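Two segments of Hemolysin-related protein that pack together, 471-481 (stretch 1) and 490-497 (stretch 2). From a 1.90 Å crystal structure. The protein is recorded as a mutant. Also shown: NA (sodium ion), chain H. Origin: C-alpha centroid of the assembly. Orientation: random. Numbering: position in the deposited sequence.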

# COMPACT_ATOMS: atom_id res chain seq x y z
N LEU A 471 -20.44 19.34 3.64
CA LEU A 471 -21.25 19.50 4.85
C LEU A 471 -22.28 18.40 5.01
O LEU A 471 -22.66 18.07 6.14
N ASN A 472 -22.75 17.82 3.90
CA ASN A 472 -23.84 16.85 3.93
C ASN A 472 -23.41 15.48 4.47
O ASN A 472 -24.29 14.67 4.77
N SER A 473 -22.12 15.19 4.57
CA SER A 473 -21.68 13.84 4.91
C SER A 473 -20.48 13.86 5.85
O SER A 473 -20.53 13.25 6.93
N GLY A 474 -19.42 14.54 5.46
CA GLY A 474 -18.18 14.50 6.22
C GLY A 474 -17.43 13.19 6.12
O GLY A 474 -16.51 12.97 6.90
N LYS A 475 -17.80 12.32 5.17
CA LYS A 475 -17.14 11.03 5.02
C LYS A 475 -16.60 10.80 3.61
O LYS A 475 -16.05 9.72 3.35
N ILE A 476 -16.72 11.77 2.71
CA ILE A 476 -16.44 11.51 1.30
C ILE A 476 -15.01 11.01 1.12
O ILE A 476 -14.09 11.39 1.86
N GLY A 477 -14.83 10.13 0.15
CA GLY A 477 -13.56 9.47 -0.04
C GLY A 477 -12.62 10.23 -0.96
O GLY A 477 -12.98 11.21 -1.60
N VAL A 478 -11.39 9.73 -1.00
CA VAL A 478 -10.34 10.20 -1.89
C VAL A 478 -9.59 8.97 -2.40
O VAL A 478 -9.66 7.89 -1.81
N SER A 479 -8.87 9.15 -3.50
CA SER A 479 -7.94 8.13 -3.98
C SER A 479 -6.73 8.84 -4.57
O SER A 479 -6.65 10.07 -4.57
N ALA A 480 -5.78 8.05 -5.07
CA ALA A 480 -4.51 8.58 -5.53
C ALA A 480 -4.14 7.95 -6.87
O ALA A 480 -4.46 6.79 -7.13
N TYR A 481 -3.45 8.73 -7.70
CA TYR A 481 -2.93 8.26 -8.97
C TYR A 481 -1.95 9.30 -9.52
O TYR A 481 -2.14 10.50 -9.32
N GLU A 490 -0.95 12.30 -7.60
CA GLU A 490 -1.95 13.32 -7.37
C GLU A 490 -3.10 12.74 -6.54
O GLU A 490 -3.22 11.53 -6.36
N VAL A 491 -3.95 13.63 -6.03
CA VAL A 491 -5.09 13.28 -5.20
C VAL A 491 -6.37 13.47 -6.00
O VAL A 491 -6.55 14.50 -6.67
N LEU A 492 -7.26 12.49 -5.92
CA LEU A 492 -8.56 12.55 -6.57
C LEU A 492 -9.61 12.75 -5.49
O LEU A 492 -9.69 11.96 -4.55
N VAL A 493 -10.39 13.82 -5.62
CA VAL A 493 -11.33 14.25 -4.59
C VAL A 493 -12.68 14.54 -5.23
O VAL A 493 -12.79 14.77 -6.44
N GLN A 494 -13.70 14.55 -4.39
CA GLN A 494 -15.09 14.74 -4.81
C GLN A 494 -15.78 15.61 -3.76
O GLN A 494 -15.53 15.44 -2.56
N ASP A 495 -16.62 16.54 -4.21
CA ASP A 495 -17.51 17.22 -3.27
C ASP A 495 -18.95 17.15 -3.78
O ASP A 495 -19.32 16.17 -4.43
N ARG A 496 -19.78 18.15 -3.46
CA ARG A 496 -21.19 18.05 -3.85
C ARG A 496 -21.37 18.18 -5.36
O ARG A 496 -22.30 17.59 -5.91
N LEU A 497 -20.49 18.93 -6.03
CA LEU A 497 -20.72 19.30 -7.43
C LEU A 497 -19.56 19.01 -8.36
O LEU A 497 -19.75 19.09 -9.58

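The strand that ends at Tyr481 and strand 490-494 run antiparallel, with 150° between their directions, and side chains alternate between the two faces of the sheet they form. Leu492 has the largest area covered by the other stretch (78 Å²), followed by Tyr481 (63 Å²) and Ser479 (53 Å²); all three lie on one face, together with Glu490. Leu492 adopts chi1 m and chi2 p, which lays its CD1 methyl along stretch 1: Leu492 CD1 is 3.6 Å from Tyr481 N and 3.7 Å from Ala480 C, so the methyl covers backbone as well as side chain. Tyr481, with chi1 t, meets it through its methylene, Tyr481 CB to Leu492 CD1 being 4.0 Å, while the phenol end leads away and its hydroxyl is hydrogen-bonded elsewhere in the structure. Ser479, with chi1 p, sits directly across from Leu492, and Ser479 OG comes within 3.6 Å of Leu492 CB, a packing contact with an aliphatic carbon; the hydroxyl is hydrogen-bonded elsewhere in the structure.

Backbone hydrogen bonds fix these side chains in register. Ser479 N donates to Leu492 O (3.1 Å) and Leu492 N to Ser479 O (2.8 Å); the next pair is Tyr481 N to Glu490 O (3.1 Å) and Glu490 N to Tyr481 O (2.8 Å). Glu490, with chi1 m and chi2 p, carries its carboxylate to the sodium ion, bound unevenly by Glu490 OE2 at 2.3 Å and Glu490 OE1 at 2.9 Å.

The other face is aliphatic and more thinly covered. Val478 (chi1 m) touches Val493 (chi1 m), CG1 to CG1 at 3.9 Å, and its CB lies 4.3 Å from CG1 of Val491 (chi1 t). Ala480 pairs with Val491 and offers only a methyl to this face.

Beyond the hydrogen-bonded pairs the stretches separate and water enters. Water 2 donates to Gly477 O and accepts from Gln494 N, both at 2.8 Å, bridging two backbone atoms that are 4.4 Å apart. Ile476 (chi1 t, chi2 p) points toward stretch 2, placing its CG1 3.5 Å from Gln494 O and 4.1 Å from Gln494 CB. The Gln494 side-chain end leads away, and its NE2 donates to Asp495 O (2.7 Å).

Farther along, Arg496 has chi1, chi2 and chi3 all m, a folded course that brings its end nearer stretch 1. Asn472 (chi1 t) points toward it and lays CB over one guanidinium face, 3.3 Å from Arg496 NH1. Water 1 links the two residues, accepting from Arg496 NH1 (2.8 Å) and, weakly, from Asn472 N (3.0 Å).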

# COMPACT_ATOMS: atom_id res chain seq x y z
CB LEU A 471 -21.96 20.85 4.84
CG LEU A 471 -21.36 21.91 5.75
CD1 LEU A 471 -20.13 22.51 5.11
CD2 LEU A 471 -22.39 22.99 6.06
CB ASN A 472 -24.42 16.67 2.52
CG ASN A 472 -25.72 15.89 2.53
OD1 ASN A 472 -26.60 16.13 3.36
ND2 ASN A 472 -25.85 14.94 1.60
CB SER A 473 -21.34 13.07 3.63
OG SER A 473 -20.40 12.02 3.85
CB LYS A 475 -18.10 9.89 5.38
CG LYS A 475 -18.66 9.96 6.80
CD LYS A 475 -19.47 8.71 7.15
CE LYS A 475 -20.09 8.79 8.53
NZ LYS A 475 -21.09 9.89 8.65
CB ILE A 476 -16.70 12.76 0.44
CG1 ILE A 476 -16.58 12.44 -1.06
CG2 ILE A 476 -15.73 13.90 0.81
CD1 ILE A 476 -17.64 11.46 -1.57
CB VAL A 478 -9.36 11.16 -1.19
CG1 VAL A 478 -10.09 12.43 -0.75
CG2 VAL A 478 -8.71 10.48 0.01
CB SER A 479 -8.61 7.21 -5.01
OG SER A 479 -8.89 7.91 -6.20
CB ALA A 480 -3.39 8.32 -4.52
CB TYR A 481 -4.05 7.99 -9.99
CG TYR A 481 -3.52 7.70 -11.38
CD1 TYR A 481 -2.72 6.58 -11.61
CD2 TYR A 481 -3.79 8.55 -12.44
CE1 TYR A 481 -2.21 6.32 -12.88
CE2 TYR A 481 -3.28 8.30 -13.72
CZ TYR A 481 -2.49 7.18 -13.92
OH TYR A 481 -1.98 6.92 -15.17
CB GLU A 490 -2.47 13.87 -8.71
CG GLU A 490 -1.51 14.82 -9.43
CD GLU A 490 -0.31 14.14 -10.09
OE1 GLU A 490 -0.51 13.21 -10.90
OE2 GLU A 490 0.85 14.52 -9.78
CB VAL A 491 -5.15 14.13 -3.91
CG1 VAL A 491 -6.24 13.60 -2.98
CG2 VAL A 491 -3.80 14.15 -3.22
CB LEU A 492 -8.85 11.27 -7.36
CG LEU A 492 -7.95 10.95 -8.55
CD1 LEU A 492 -6.61 10.40 -8.09
CD2 LEU A 492 -8.65 9.95 -9.45
CB VAL A 493 -10.82 15.49 -3.82
CG1 VAL A 493 -9.40 15.28 -3.32
CG2 VAL A 493 -10.90 16.74 -4.69
CB GLN A 494 -15.80 13.39 -4.93
CG GLN A 494 -17.30 13.47 -5.15
CD GLN A 494 -17.64 13.91 -6.56
OE1 GLN A 494 -17.08 13.39 -7.53
NE2 GLN A 494 -18.54 14.87 -6.69
CB ASP A 495 -17.04 18.65 -2.98
CG ASP A 495 -17.16 19.61 -4.16
OD1 ASP A 495 -17.64 19.25 -5.25
OD2 ASP A 495 -16.76 20.78 -3.96
CB ARG A 496 -22.02 19.12 -3.13
CG ARG A 496 -22.07 18.99 -1.60
CD ARG A 496 -22.57 17.63 -1.11
NE ARG A 496 -23.90 17.30 -1.61
CZ ARG A 496 -25.04 17.79 -1.12
NH1 ARG A 496 -25.02 18.65 -0.11
NH2 ARG A 496 -26.20 17.41 -1.64
CB LEU A 497 -21.04 20.80 -7.53
CG LEU A 497 -22.31 21.26 -6.82
CD1 LEU A 497 -22.39 22.78 -6.78
CD2 LEU A 497 -23.54 20.68 -7.51
NA NA H . 2.33 12.99 -10.64
O HOH W 1 -23.06 19.74 1.61
O HOH W 2 -13.19 14.04 -1.65